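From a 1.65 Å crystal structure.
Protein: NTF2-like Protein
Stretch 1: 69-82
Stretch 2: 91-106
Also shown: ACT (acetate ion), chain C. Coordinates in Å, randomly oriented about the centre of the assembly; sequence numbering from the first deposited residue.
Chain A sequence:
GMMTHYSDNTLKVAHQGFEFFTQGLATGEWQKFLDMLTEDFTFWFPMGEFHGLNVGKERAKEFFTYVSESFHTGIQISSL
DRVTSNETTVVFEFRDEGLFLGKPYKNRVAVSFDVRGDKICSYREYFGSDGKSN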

# COMPACT_ATOMS: atom_id res chain seq x y z
N GLU A 69 -4.39 16.69 -14.98
CA GLU A 69 -4.49 18.09 -15.43
C GLU A 69 -3.19 18.88 -15.30
O GLU A 69 -2.92 19.77 -16.11
CB GLU A 69 -5.62 18.84 -14.70
CG GLU A 69 -5.24 19.28 -13.32
CD GLU A 69 -6.28 20.22 -12.72
OE1 GLU A 69 -7.43 20.17 -13.20
OE2 GLU A 69 -5.96 20.99 -11.78
N SER A 70 -2.38 18.56 -14.30
CA SER A 70 -1.17 19.36 -14.04
C SER A 70 0.10 18.64 -14.45
O SER A 70 1.21 19.18 -14.39
CB SER A 70 -1.09 19.82 -12.58
OG SER A 70 -2.12 20.77 -12.31
N PHE A 71 -0.07 17.44 -14.96
CA PHE A 71 1.07 16.75 -15.57
C PHE A 71 1.02 16.84 -17.09
O PHE A 71 0.50 15.95 -17.78
CB PHE A 71 1.13 15.31 -15.11
CG PHE A 71 1.51 15.19 -13.67
CD1 PHE A 71 0.56 15.31 -12.67
CD2 PHE A 71 2.85 15.08 -13.30
CE1 PHE A 71 0.93 15.23 -11.32
CE2 PHE A 71 3.21 15.00 -11.96
CZ PHE A 71 2.24 15.09 -10.98
N HIS A 72 1.54 17.96 -17.58
CA HIS A 72 1.33 18.30 -18.99
C HIS A 72 1.94 17.29 -19.95
O HIS A 72 1.49 17.16 -21.08
CB HIS A 72 1.82 19.71 -19.28
CG HIS A 72 1.02 20.76 -18.58
ND1 HIS A 72 1.55 21.96 -18.17
CD2 HIS A 72 -0.28 20.77 -18.20
CE1 HIS A 72 0.61 22.68 -17.57
NE2 HIS A 72 -0.51 21.98 -17.57
N THR A 73 2.92 16.55 -19.48
CA THR A 73 3.50 15.49 -20.31
C THR A 73 3.40 14.12 -19.64
O THR A 73 4.09 13.17 -20.02
CB THR A 73 4.92 15.78 -20.69
OG1 THR A 73 5.71 16.09 -19.52
CG2 THR A 73 4.94 16.96 -21.68
N GLY A 74 2.50 14.06 -18.67
CA GLY A 74 2.17 12.83 -17.94
C GLY A 74 3.10 12.43 -16.80
O GLY A 74 4.04 13.11 -16.44
N ILE A 75 2.73 11.28 -16.25
CA ILE A 75 3.47 10.55 -15.21
C ILE A 75 3.89 9.21 -15.78
O ILE A 75 3.11 8.52 -16.44
CB ILE A 75 2.64 10.30 -13.96
CG1 ILE A 75 2.37 11.61 -13.23
CG2 ILE A 75 3.33 9.30 -12.98
CD1 ILE A 75 1.24 11.51 -12.24
N GLN A 76 5.15 8.90 -15.55
CA GLN A 76 5.76 7.62 -15.94
C GLN A 76 5.86 6.69 -14.72
O GLN A 76 6.15 7.13 -13.58
CB GLN A 76 7.17 7.80 -16.51
CG GLN A 76 7.19 8.34 -17.94
CD GLN A 76 6.54 7.40 -18.93
OE1 GLN A 76 6.85 6.21 -18.98
NE2 GLN A 76 5.60 7.93 -19.73
N ILE A 77 5.66 5.42 -14.99
CA ILE A 77 5.92 4.36 -14.01
C ILE A 77 7.32 3.85 -14.27
O ILE A 77 7.59 3.19 -15.29
CB ILE A 77 4.84 3.24 -14.02
CG1 ILE A 77 3.52 3.81 -13.53
CG2 ILE A 77 5.25 2.07 -13.12
CD1 ILE A 77 2.42 2.76 -13.35
N SER A 78 8.19 4.23 -13.34
CA SER A 78 9.63 4.02 -13.42
C SER A 78 9.94 2.55 -13.18
O SER A 78 10.80 1.94 -13.82
CB SER A 78 10.37 4.92 -12.41
OG SER A 78 10.11 6.31 -12.66
N SER A 79 9.22 1.99 -12.24
CA SER A 79 9.32 0.55 -11.93
C SER A 79 8.06 0.06 -11.27
O SER A 79 7.44 0.76 -10.46
CB SER A 79 10.50 0.25 -11.02
OG SER A 79 10.35 0.85 -9.74
N LEU A 80 7.71 -1.16 -11.62
CA LEU A 80 6.67 -1.95 -10.92
C LEU A 80 7.36 -3.06 -10.14
O LEU A 80 7.89 -4.02 -10.75
CB LEU A 80 5.65 -2.53 -11.91
CG LEU A 80 4.55 -3.39 -11.27
CD1 LEU A 80 3.70 -2.58 -10.23
CD2 LEU A 80 3.68 -4.02 -12.36
N ASP A 81 7.37 -2.93 -8.81
CA ASP A 81 8.33 -3.65 -7.97
C ASP A 81 7.74 -4.90 -7.34
O ASP A 81 8.40 -5.92 -7.21
CB ASP A 81 8.96 -2.73 -6.92
CG ASP A 81 9.73 -1.59 -7.56
OD1 ASP A 81 10.50 -1.87 -8.48
OD2 ASP A 81 9.53 -0.43 -7.19
N ARG A 82 6.48 -4.80 -6.94
CA ARG A 82 5.79 -5.89 -6.24
C ARG A 82 4.33 -5.90 -6.60
O ARG A 82 3.68 -4.87 -6.58
CB ARG A 82 5.98 -5.75 -4.72
CG ARG A 82 7.45 -5.80 -4.27
CD ARG A 82 7.67 -5.65 -2.78
NE ARG A 82 9.00 -6.12 -2.40
CZ ARG A 82 10.12 -5.43 -2.61
NH1 ARG A 82 10.09 -4.22 -3.17
NH2 ARG A 82 11.29 -5.95 -2.26
N VAL A 91 -2.58 -5.79 -5.37
CA VAL A 91 -1.86 -4.55 -5.01
C VAL A 91 -0.61 -4.48 -5.84
O VAL A 91 0.12 -5.46 -6.01
CB VAL A 91 -1.43 -4.50 -3.51
CG1 VAL A 91 -0.67 -3.19 -3.16
CG2 VAL A 91 -2.61 -4.68 -2.55
N PHE A 92 -0.42 -3.29 -6.38
CA PHE A 92 0.72 -2.89 -7.20
C PHE A 92 1.53 -1.87 -6.40
O PHE A 92 1.04 -0.80 -6.11
CB PHE A 92 0.21 -2.26 -8.50
CG PHE A 92 -0.56 -3.21 -9.36
CD1 PHE A 92 -1.96 -3.37 -9.17
CD2 PHE A 92 0.06 -3.93 -10.37
CE1 PHE A 92 -2.67 -4.24 -9.95
CE2 PHE A 92 -0.66 -4.80 -11.16
CZ PHE A 92 -2.02 -4.96 -10.94
N GLU A 93 2.77 -2.23 -6.10
CA GLU A 93 3.70 -1.34 -5.45
C GLU A 93 4.67 -0.88 -6.53
O GLU A 93 5.41 -1.70 -7.13
CB GLU A 93 4.48 -2.02 -4.33
CG GLU A 93 3.66 -2.44 -3.12
CD GLU A 93 4.51 -3.16 -2.10
OE1 GLU A 93 5.52 -2.54 -1.65
OE2 GLU A 93 4.16 -4.32 -1.76
N PHE A 94 4.65 0.42 -6.75
CA PHE A 94 5.41 1.03 -7.86
C PHE A 94 6.10 2.36 -7.52
O PHE A 94 5.87 2.98 -6.47
CB PHE A 94 4.55 1.12 -9.14
CG PHE A 94 3.40 2.09 -9.05
CD1 PHE A 94 2.14 1.69 -8.62
CD2 PHE A 94 3.57 3.42 -9.42
CE1 PHE A 94 1.10 2.59 -8.55
CE2 PHE A 94 2.54 4.31 -9.35
CZ PHE A 94 1.30 3.91 -8.91
N ARG A 95 6.97 2.77 -8.44
CA ARG A 95 7.70 4.06 -8.35
C ARG A 95 7.34 4.85 -9.57
O ARG A 95 7.25 4.28 -10.68
CB ARG A 95 9.24 3.84 -8.26
CG ARG A 95 9.72 3.15 -6.98
CD ARG A 95 11.13 2.58 -7.05
NE ARG A 95 12.07 3.65 -7.43
CZ ARG A 95 12.56 3.82 -8.66
NH1 ARG A 95 12.24 2.99 -9.64
NH2 ARG A 95 13.39 4.84 -8.92
N ASP A 96 7.04 6.14 -9.38
CA ASP A 96 6.63 6.97 -10.50
C ASP A 96 7.30 8.33 -10.49
O ASP A 96 7.95 8.76 -9.51
CB ASP A 96 5.10 7.04 -10.64
CG ASP A 96 4.39 7.78 -9.51
OD1 ASP A 96 5.05 8.27 -8.56
OD2 ASP A 96 3.13 7.85 -9.60
N GLU A 97 7.17 8.97 -11.63
CA GLU A 97 7.67 10.33 -11.79
C GLU A 97 7.10 11.06 -12.98
O GLU A 97 6.75 10.47 -14.00
CB GLU A 97 9.18 10.34 -11.90
CG GLU A 97 9.70 9.66 -13.11
CD GLU A 97 11.22 9.74 -13.18
OE1 GLU A 97 11.82 10.29 -12.22
OE2 GLU A 97 11.79 9.27 -14.18
N GLY A 98 7.02 12.37 -12.78
CA GLY A 98 6.57 13.31 -13.84
C GLY A 98 6.67 14.75 -13.42
O GLY A 98 6.87 15.05 -12.26
N LEU A 99 6.56 15.63 -14.41
CA LEU A 99 6.57 17.07 -14.16
C LEU A 99 5.21 17.58 -13.80
O LEU A 99 4.25 17.54 -14.58
CB LEU A 99 7.15 17.87 -15.34
CG LEU A 99 8.60 17.56 -15.71
CD1 LEU A 99 9.05 18.49 -16.83
CD2 LEU A 99 9.55 17.70 -14.53
N PHE A 100 5.18 18.15 -12.59
CA PHE A 100 4.00 18.79 -12.04
C PHE A 100 4.21 20.28 -12.28
O PHE A 100 4.96 20.91 -11.58
CB PHE A 100 3.88 18.47 -10.54
CG PHE A 100 2.81 19.23 -9.84
CD1 PHE A 100 1.51 19.19 -10.28
CD2 PHE A 100 3.10 19.97 -8.69
CE1 PHE A 100 0.52 19.88 -9.63
CE2 PHE A 100 2.11 20.67 -8.02
CZ PHE A 100 0.81 20.63 -8.49
N LEU A 101 3.57 20.80 -13.32
CA LEU A 101 3.77 22.19 -13.74
C LEU A 101 5.27 22.50 -13.76
O LEU A 101 5.79 23.48 -13.19
CB LEU A 101 3.02 23.19 -12.83
CG LEU A 101 1.55 22.96 -12.58
CD1 LEU A 101 1.03 23.99 -11.56
CD2 LEU A 101 0.75 22.97 -13.88
N GLY A 102 5.97 21.60 -14.41
CA GLY A 102 7.36 21.78 -14.73
C GLY A 102 8.29 21.38 -13.63
O GLY A 102 9.51 21.39 -13.79
N LYS A 103 7.68 21.00 -12.51
CA LYS A 103 8.43 20.67 -11.29
C LYS A 103 8.48 19.16 -11.08
O LYS A 103 7.49 18.48 -11.26
CB LYS A 103 7.82 21.35 -10.05
CG LYS A 103 8.38 22.72 -9.77
CD LYS A 103 7.63 23.83 -10.48
CE LYS A 103 8.12 25.22 -10.02
NZ LYS A 103 7.62 26.31 -10.92
N PRO A 104 9.65 18.64 -10.72
CA PRO A 104 9.86 17.20 -10.59
C PRO A 104 9.13 16.58 -9.40
O PRO A 104 9.43 16.85 -8.23
CB PRO A 104 11.38 17.06 -10.44
CG PRO A 104 11.86 18.39 -9.99
CD PRO A 104 10.84 19.42 -10.33
N TYR A 105 8.15 15.77 -9.75
CA TYR A 105 7.42 14.91 -8.81
C TYR A 105 7.94 13.49 -8.97
O TYR A 105 8.09 12.95 -10.08
CB TYR A 105 5.90 14.98 -9.07
CG TYR A 105 5.06 13.92 -8.37
CD1 TYR A 105 4.66 14.08 -7.05
CD2 TYR A 105 4.67 12.77 -9.01
CE1 TYR A 105 3.89 13.12 -6.39
CE2 TYR A 105 3.86 11.79 -8.36
CZ TYR A 105 3.49 11.97 -7.02
OH TYR A 105 2.70 11.02 -6.36
N LYS A 106 8.28 12.90 -7.85
CA LYS A 106 8.66 11.49 -7.77
C LYS A 106 8.03 10.88 -6.55
O LYS A 106 7.96 11.52 -5.51
CB LYS A 106 10.17 11.35 -7.65
CG LYS A 106 10.95 11.85 -8.83
CD LYS A 106 12.43 11.76 -8.55
CE LYS A 106 12.96 10.35 -8.78
NZ LYS A 106 14.45 10.30 -8.95
C ACT C . 0.48 9.04 -8.03
O ACT C . 1.73 9.29 -8.00
OXT ACT C . -0.26 9.62 -7.18
CH3 ACT C . -0.12 8.07 -9.00
O HOH W 1 4.22 19.75 -16.23
O HOH W 2 3.94 16.06 -16.91
O HOH W 3 6.63 14.65 -17.13
O HOH W 4 6.67 11.85 -17.00
O HOH W 5 7.86 -2.52 -3.52

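The contact is an antiparallel strand pairing, and its strongest bonds are backbone ones. Gln-76 and Glu-97 form a full hydrogen-bonded pair, with Gln-76 N to Glu-97 O at 2.7 Å and Glu-97 N to Gln-76 O at 2.9 Å. Further along, the ladder is interrupted by two beta bulges, each built around one shared carbonyl. Arg-95 O accepts from Ser-78 N at 2.8 Å and, weakly, from Ser-79 N at 3.4 Å, while Arg-95 N returns a bond to Ser-79 O at 2.9 Å. The motif repeats one step on: Glu-93 O takes Asp-81 N at 2.9 Å and Arg-82 N at 3.3 Å, and Glu-93 N donates to Arg-82 O at 2.8 Å. In both cases the first strand spends an extra residue, Ser-78 or Asp-81, whose psi near -40° departs from extended geometry, and pairing then resumes.

Next to the first bulge lies a short chain of side-chain hydrogen bonds. Arg-95 NH1 donates to Ser-79 OG at 2.9 Å, with Ser-79 OG at the edge of the guanidinium, near its plane, and Ser-79 OG in turn donates a hydrogen bond to Asp-81 OD2 at 3.0 Å. A single hydroxyl thus links the cation to a carboxylate. Beyond it, water 5 bridges Arg-82 NH1 (2.8 Å) and Glu-93 OE1 (3.0 Å), joining side chains on the same face of the sheet as Ser-79 and Arg-95.

At the other end the direct ladder gives way to water. Water 2 donates to Gly-74 O at 3.0 Å and Leu-99 O at 2.8 Å; water 3 donates to Gly-74 O at 3.1 Å and accepts from Leu-99 N at 2.9 Å. Direct bonding returns where Leu-101 N, in the type I' turn from Phe-100 to Lys-103, reaches Ser-70 O at 3.1 Å.

Gly-98 is a clear steric rule: an ideal CB there would lie 2.5 Å from Gly-74 O, a clash, and would also crowd Phe-71 CD2. The Phe-71 ring lies beside Gly-98, its edge near Gly-98 O. Phe-100 CA covers one face of this ring, and the edge of the Phe-71 ring points toward the face of Tyr-105 in an offset arrangement, with Phe-71 CZ 3.9 Å from Tyr-105 CD2.

Apolar packing continues on the face bearing Ile-77, Leu-80 and Phe-94. Ile-77 CD1 lies over the Phe-94 ring, while Leu-80 CD1 sits 3.9 Å from both Phe-94 CB and Phe-92 CD2, touching the latter ring at its edge.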